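Local coordinates for protein DNA polymerase III, beta chain (Streptococcus pneumoniae, PDB 2AWA) that probably forms a ring-shaped dimeric clamp around DNA that tethers DNA polymerases and other proteins to it and so makes replication processive, at residues 43-48 / 86-91; 31-36 / 64-69. All blocks are in the same frame, centred on the assembly; numbering follows the deposited sequence.

Contact 1 of 2, residues 43-48 / 86-91; sequences LSTVKI and SILLEA
K47 and L88 face each other as a non-hydrogen-bonded pair in an antiparallel ladder joining strands 45-50 and 85-90, at the N-terminal-domain end of a sheet that the clamp shares with its central domain. The K47 side chain crosses L88 at an angle. CG stands anti to the backbone N (chi1 167°), and the methylenes pass a single leucine methyl at growing distance: K47 CB touches L88 CD2 at 3.4 Å, CG lies 3.8 Å from the same methyl, and CD is slightly further off. Beyond this the chain bends, and NZ forms a salt bridge with D49 while lying 3.4 Å from S86 OG, a hydroxyl that is itself hydrogen-bonded to S132. T45 OG1, hydrogen-bonded to the carbonyl of I42, lies 3.9 Å from both CB and CD1 of L88.

The opposite face is apolar. V46, I48, I87 and L89 all turn to it; the terminal methyls I48 CD1 and L89 CD1 meet tip to tip at 3.7 Å, backed by F94 of helix 91-100 and F108 of strand 105-111. Two hydrogen-bonded pairs, V46 with L89 and I48 with I87, supply four backbone bonds, with V46 N to L89 O the shortest at 2.8 Å.

Where strand 85-90 gives way to helix 91-100, E90 occupies the N-cap position. Beyond the last bridge, T45 with E90, A91 N still bonds S44 O, nearly straight (167° at the hydrogen). The E90 carboxylate folds back through a bend at chi2 (-73°) toward the end of the 3-10 segment before strand 45-50. There S44 OG, whose one hydrogen would have to be shared with the carbonyl of P41, donates a hydrogen bond to the syn lone pair of E90 OE1 at 2.6 Å.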
loop_
_atom_site.group_PDB
_atom_site.type_symbol
_atom_site.label_atom_id
_atom_site.label_comp_id
_atom_site.label_asym_id
_atom_site.label_seq_id
_atom_site.Cartn_x
_atom_site.Cartn_y
_atom_site.Cartn_z
ATOM N N LEU B 43 -18.269 -13.970 -15.148
ATOM C CA LEU B 43 -16.861 -14.319 -14.979
ATOM C C LEU B 43 -16.202 -13.732 -13.730
ATOM O O LEU B 43 -15.045 -14.067 -13.438
ATOM C CB LEU B 43 -16.085 -13.948 -16.236
ATOM C CG LEU B 43 -16.368 -14.880 -17.415
ATOM C CD1 LEU B 43 -15.561 -14.461 -18.631
ATOM C CD2 LEU B 43 -16.032 -16.319 -17.051
ATOM N N SER B 44 -16.944 -12.904 -12.988
ATOM C CA SER B 44 -16.541 -12.452 -11.643
ATOM C C SER B 44 -16.730 -13.530 -10.548
ATOM O O SER B 44 -16.277 -13.371 -9.418
ATOM C CB SER B 44 -17.307 -11.193 -11.252
ATOM O OG SER B 44 -18.701 -11.443 -11.099
ATOM N N THR B 45 -17.396 -14.625 -10.884
ATOM C CA THR B 45 -17.636 -15.683 -9.928
ATOM C C THR B 45 -16.510 -16.684 -9.988
ATOM O O THR B 45 -15.866 -16.809 -11.013
ATOM C CB THR B 45 -18.995 -16.428 -10.200
ATOM O OG1 THR B 45 -18.935 -17.162 -11.437
ATOM C CG2 THR B 45 -20.143 -15.445 -10.241
ATOM N N VAL B 46 -16.260 -17.361 -8.871
ATOM C CA VAL B 46 -15.511 -18.597 -8.886
ATOM C C VAL B 46 -16.517 -19.718 -9.000
ATOM O O VAL B 46 -17.640 -19.594 -8.513
ATOM C CB VAL B 46 -14.615 -18.801 -7.649
ATOM C CG1 VAL B 46 -15.366 -18.562 -6.335
ATOM C CG2 VAL B 46 -13.974 -20.202 -7.679
ATOM N N LYS B 47 -16.113 -20.780 -9.692
ATOM C CA LYS B 47 -16.928 -21.961 -9.904
ATOM C C LYS B 47 -16.306 -23.063 -9.101
ATOM O O LYS B 47 -15.089 -23.225 -9.119
ATOM C CB LYS B 47 -16.947 -22.342 -11.386
ATOM C CG LYS B 47 -17.514 -23.723 -11.710
ATOM C CD LYS B 47 -17.910 -23.784 -13.176
ATOM C CE LYS B 47 -17.744 -25.164 -13.787
ATOM N NZ LYS B 47 -18.658 -26.143 -13.190
ATOM N N ILE B 48 -17.156 -23.822 -8.413
ATOM C CA ILE B 48 -16.733 -24.835 -7.455
ATOM C C ILE B 48 -17.383 -26.162 -7.794
ATOM O O ILE B 48 -18.557 -26.382 -7.475
ATOM C CB ILE B 48 -17.132 -24.431 -6.027
ATOM C CG1 ILE B 48 -16.460 -23.118 -5.656
ATOM C CG2 ILE B 48 -16.739 -25.502 -5.005
ATOM C CD1 ILE B 48 -17.079 -22.485 -4.470
ATOM N N SER B 86 -22.184 -28.689 -7.969
ATOM C CA SER B 86 -21.536 -27.521 -8.540
ATOM C C SER B 86 -22.241 -26.222 -8.152
ATOM O O SER B 86 -23.466 -26.196 -8.032
ATOM C CB SER B 86 -21.540 -27.652 -10.051
ATOM O OG SER B 86 -20.835 -26.583 -10.636
ATOM N N ILE B 87 -21.476 -25.139 -7.993
ATOM C CA ILE B 87 -22.056 -23.840 -7.653
ATOM C C ILE B 87 -21.127 -22.687 -8.060
ATOM O O ILE B 87 -19.921 -22.876 -8.218
ATOM C CB ILE B 87 -22.383 -23.772 -6.104
ATOM C CG1 ILE B 87 -23.428 -22.701 -5.767
ATOM C CG2 ILE B 87 -21.122 -23.565 -5.277
ATOM C CD1 ILE B 87 -24.806 -23.060 -6.234
ATOM N N LEU B 88 -21.714 -21.502 -8.223
ATOM C CA LEU B 88 -20.975 -20.277 -8.450
ATOM C C LEU B 88 -21.125 -19.313 -7.285
ATOM O O LEU B 88 -22.226 -19.132 -6.779
ATOM C CB LEU B 88 -21.514 -19.581 -9.684
ATOM C CG LEU B 88 -21.435 -20.412 -10.945
ATOM C CD1 LEU B 88 -21.861 -19.569 -12.137
ATOM C CD2 LEU B 88 -20.031 -20.957 -11.124
ATOM N N LEU B 89 -20.025 -18.676 -6.883
ATOM C CA LEU B 89 -20.081 -17.607 -5.889
ATOM C C LEU B 89 -19.288 -16.400 -6.378
ATOM O O LEU B 89 -18.300 -16.552 -7.085
ATOM C CB LEU B 89 -19.509 -18.096 -4.575
ATOM C CG LEU B 89 -20.280 -19.224 -3.893
ATOM C CD1 LEU B 89 -19.386 -20.052 -2.987
ATOM C CD2 LEU B 89 -21.443 -18.636 -3.119
ATOM N N GLU B 90 -19.723 -15.201 -6.022
ATOM C CA GLU B 90 -18.933 -14.018 -6.341
ATOM C C GLU B 90 -17.627 -14.119 -5.580
ATOM O O GLU B 90 -17.604 -14.203 -4.351
ATOM C CB GLU B 90 -19.669 -12.744 -6.001
ATOM C CG GLU B 90 -20.892 -12.522 -6.885
ATOM C CD GLU B 90 -20.553 -12.106 -8.321
ATOM O OE1 GLU B 90 -19.380 -11.750 -8.595
ATOM O OE2 GLU B 90 -21.480 -12.117 -9.173
ATOM N N ALA B 91 -16.539 -14.141 -6.330
ATOM C CA ALA B 91 -15.258 -14.542 -5.798
ATOM C C ALA B 91 -14.723 -13.615 -4.716
ATOM O O ALA B 91 -14.401 -14.077 -3.643
ATOM C CB ALA B 91 -14.236 -14.734 -6.947
#

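Contact 2 of 2, residues 31-36 / 64-69; sequences KRAISS and ISIENF
A33 points its methyl at strand 64-71 and meets I64 and I66, two isoleucines on one face of that strand; these three residues make up most of the contact. The methyl sits at the apex of a V whose arms end on the two delta carbons. A33 CB lies 3.7 Å from I66 CD1 and 3.8 Å from I64 CD1, and the two directions open at about 87°. S65, between them in sequence, turns its side chain away, yet its CA lies ahead of the methyl, 4.4 Å from A33 CB.

The isoleucines reach A33 by different torsions, each touching with CG1 as well as CD1. In I64, CG1 lies between the backbone N and the carbonyl carbon (chi1 58°), and CD1 also comes within 3.8 Å of A33 CA. In I66, CG1 is anti to the carbonyl carbon (chi1 -68°), and CD1 comes from the other arm, near A33 N. Apolar packing dominates, with backbone atoms of R32 and A33 at its margin.

A33 is presented by a type I turn from K31 to I34, following helix 20-31 in the chain and closed by a backbone hydrogen bond of 2.7 Å from I34 N to K31 O. Of the R32 side chain, CB is what nears I66 CD1 (4.3 Å), while R32 O lies 4.0 Å from I64 CD1; the side chain also packs on E222 and A225 of helix 217-226. The same helix meets I64 through S219 and I66 through V226, and F252 of strand 250-255 flanks both isoleucines. Strand 64-71 pairs with strand 250-255, so the alanine is packed where the N-terminal and central domains join edge to edge. This is the architecture of the sliding clamp, in which an outer sheet runs on from one domain to the next and helices lie along its inner side.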
loop_
_atom_site.group_PDB
_atom_site.type_symbol
_atom_site.label_atom_id
_atom_site.label_comp_id
_atom_site.label_asym_id
_atom_site.label_seq_id
_atom_site.Cartn_x
_atom_site.Cartn_y
_atom_site.Cartn_z
ATOM N N LYS B 31 -8.354 -16.878 -7.814
ATOM C CA LYS B 31 -8.772 -15.501 -8.004
ATOM C C LYS B 31 -7.843 -14.712 -8.921
ATOM O O LYS B 31 -8.245 -13.759 -9.545
ATOM C CB LYS B 31 -8.880 -14.772 -6.668
ATOM C CG LYS B 31 -9.908 -13.668 -6.739
ATOM C CD LYS B 31 -9.574 -12.452 -5.904
ATOM C CE LYS B 31 -10.737 -11.436 -5.976
ATOM N NZ LYS B 31 -11.263 -11.193 -7.371
ATOM N N ARG B 32 -6.589 -15.108 -8.999
ATOM C CA ARG B 32 -5.648 -14.417 -9.870
ATOM C C ARG B 32 -6.105 -14.335 -11.331
ATOM O O ARG B 32 -5.632 -13.473 -12.064
ATOM C CB ARG B 32 -4.256 -15.039 -9.749
ATOM C CG ARG B 32 -3.633 -14.718 -8.410
ATOM C CD ARG B 32 -2.147 -14.519 -8.509
ATOM N NE ARG B 32 -1.596 -13.849 -7.328
ATOM C CZ ARG B 32 -1.294 -14.452 -6.173
ATOM N NH1 ARG B 32 -1.494 -15.763 -5.990
ATOM N NH2 ARG B 32 -0.787 -13.732 -5.177
ATOM N N ALA B 33 -7.027 -15.212 -11.732
ATOM C CA ALA B 33 -7.645 -15.152 -13.057
ATOM C C ALA B 33 -9.041 -14.551 -13.045
ATOM O O ALA B 33 -9.758 -14.709 -14.015
ATOM C CB ALA B 33 -7.704 -16.550 -13.674
ATOM N N ILE B 34 -9.435 -13.867 -11.973
ATOM C CA ILE B 34 -10.794 -13.335 -11.846
ATOM C C ILE B 34 -10.797 -11.832 -11.590
ATOM O O ILE B 34 -10.395 -11.385 -10.516
ATOM C CB ILE B 34 -11.554 -13.988 -10.673
ATOM C CG1 ILE B 34 -11.769 -15.477 -10.923
ATOM C CG2 ILE B 34 -12.908 -13.286 -10.452
ATOM C CD1 ILE B 34 -12.457 -16.205 -9.766
ATOM N N SER B 35 -11.290 -11.059 -12.556
ATOM C CA SER B 35 -11.401 -9.600 -12.401
ATOM C C SER B 35 -12.686 -9.194 -11.683
ATOM O O SER B 35 -13.654 -9.958 -11.617
ATOM C CB SER B 35 -11.356 -8.915 -13.762
ATOM O OG SER B 35 -10.353 -9.496 -14.566
ATOM N N SER B 36 -12.678 -7.972 -11.152
ATOM C CA SER B 36 -13.848 -7.390 -10.466
ATOM C C SER B 36 -14.958 -7.040 -11.470
ATOM O O SER B 36 -16.091 -7.525 -11.355
ATOM C CB SER B 36 -13.431 -6.135 -9.686
ATOM O OG SER B 36 -12.687 -5.250 -10.515
ATOM N N ILE B 64 -7.043 -15.593 -19.527
ATOM C CA ILE B 64 -6.450 -16.716 -18.825
ATOM C C ILE B 64 -7.531 -17.431 -18.050
ATOM O O ILE B 64 -8.579 -16.853 -17.756
ATOM C CB ILE B 64 -5.341 -16.268 -17.839
ATOM C CG1 ILE B 64 -5.884 -15.278 -16.799
ATOM C CG2 ILE B 64 -4.181 -15.632 -18.607
ATOM C CD1 ILE B 64 -4.936 -14.959 -15.682
ATOM N N SER B 65 -7.274 -18.691 -17.730
ATOM C CA SER B 65 -8.163 -19.478 -16.904
ATOM C C SER B 65 -7.317 -20.324 -15.969
ATOM O O SER B 65 -6.262 -20.808 -16.347
ATOM C CB SER B 65 -9.023 -20.407 -17.761
ATOM O OG SER B 65 -9.832 -19.692 -18.670
ATOM N N ILE B 66 -7.802 -20.519 -14.755
ATOM C CA ILE B 66 -7.125 -21.358 -13.770
ATOM C C ILE B 66 -8.088 -22.434 -13.274
ATOM O O ILE B 66 -9.231 -22.138 -12.918
ATOM C CB ILE B 66 -6.629 -20.517 -12.580
ATOM C CG1 ILE B 66 -5.503 -19.599 -13.036
ATOM C CG2 ILE B 66 -6.134 -21.404 -11.472
ATOM C CD1 ILE B 66 -5.085 -18.552 -11.995
ATOM N N GLU B 67 -7.620 -23.678 -13.275
ATOM C CA GLU B 67 -8.299 -24.766 -12.589
ATOM C C GLU B 67 -7.409 -25.277 -11.479
ATOM O O GLU B 67 -6.429 -25.973 -11.721
ATOM C CB GLU B 67 -8.575 -25.915 -13.513
ATOM C CG GLU B 67 -9.389 -25.581 -14.711
ATOM C CD GLU B 67 -9.801 -26.831 -15.439
ATOM O OE1 GLU B 67 -9.571 -27.924 -14.873
ATOM O OE2 GLU B 67 -10.353 -26.725 -16.556
ATOM N N ASN B 68 -7.762 -24.923 -10.254
ATOM C CA ASN B 68 -7.032 -25.356 -9.074
ATOM C C ASN B 68 -7.803 -26.453 -8.334
ATOM O O ASN B 68 -8.865 -26.221 -7.771
ATOM C CB ASN B 68 -6.828 -24.154 -8.169
ATOM C CG ASN B 68 -5.747 -24.353 -7.173
ATOM O OD1 ASN B 68 -5.042 -25.366 -7.164
ATOM N ND2 ASN B 68 -5.597 -23.375 -6.315
ATOM N N PHE B 69 -7.233 -27.642 -8.337
ATOM C CA PHE B 69 -7.848 -28.823 -7.759
ATOM C C PHE B 69 -7.287 -29.129 -6.356
ATOM O O PHE B 69 -6.077 -29.147 -6.154
ATOM C CB PHE B 69 -7.581 -29.972 -8.736
ATOM C CG PHE B 69 -7.927 -31.315 -8.229
ATOM C CD1 PHE B 69 -9.247 -31.726 -8.161
ATOM C CD2 PHE B 69 -6.929 -32.213 -7.878
ATOM C CE1 PHE B 69 -9.578 -33.020 -7.729
ATOM C CE2 PHE B 69 -7.249 -33.506 -7.457
ATOM C CZ PHE B 69 -8.579 -33.903 -7.381
#

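Overall arrangement
Both contacts are largely buried, lie in the N-terminal domain with centres about 10 Å apart, and reach the same antiparallel sheet. Contact 1 joins neighbouring strands within the sheet, at its end remote from the central domain, and combines backbone bonds and a polar fringe with an apolar face. Contact 2, smaller and nearer the centre of the chain, sets a turn against the sheet beside the domain junction and works mainly by methyl packing. I34, next to A33 in sequence but not touching segment 64-69, packs on contact 1 instead: its CD1 rests on A91 CB (3.6 Å) and its CG2 on S44 O (3.5 Å).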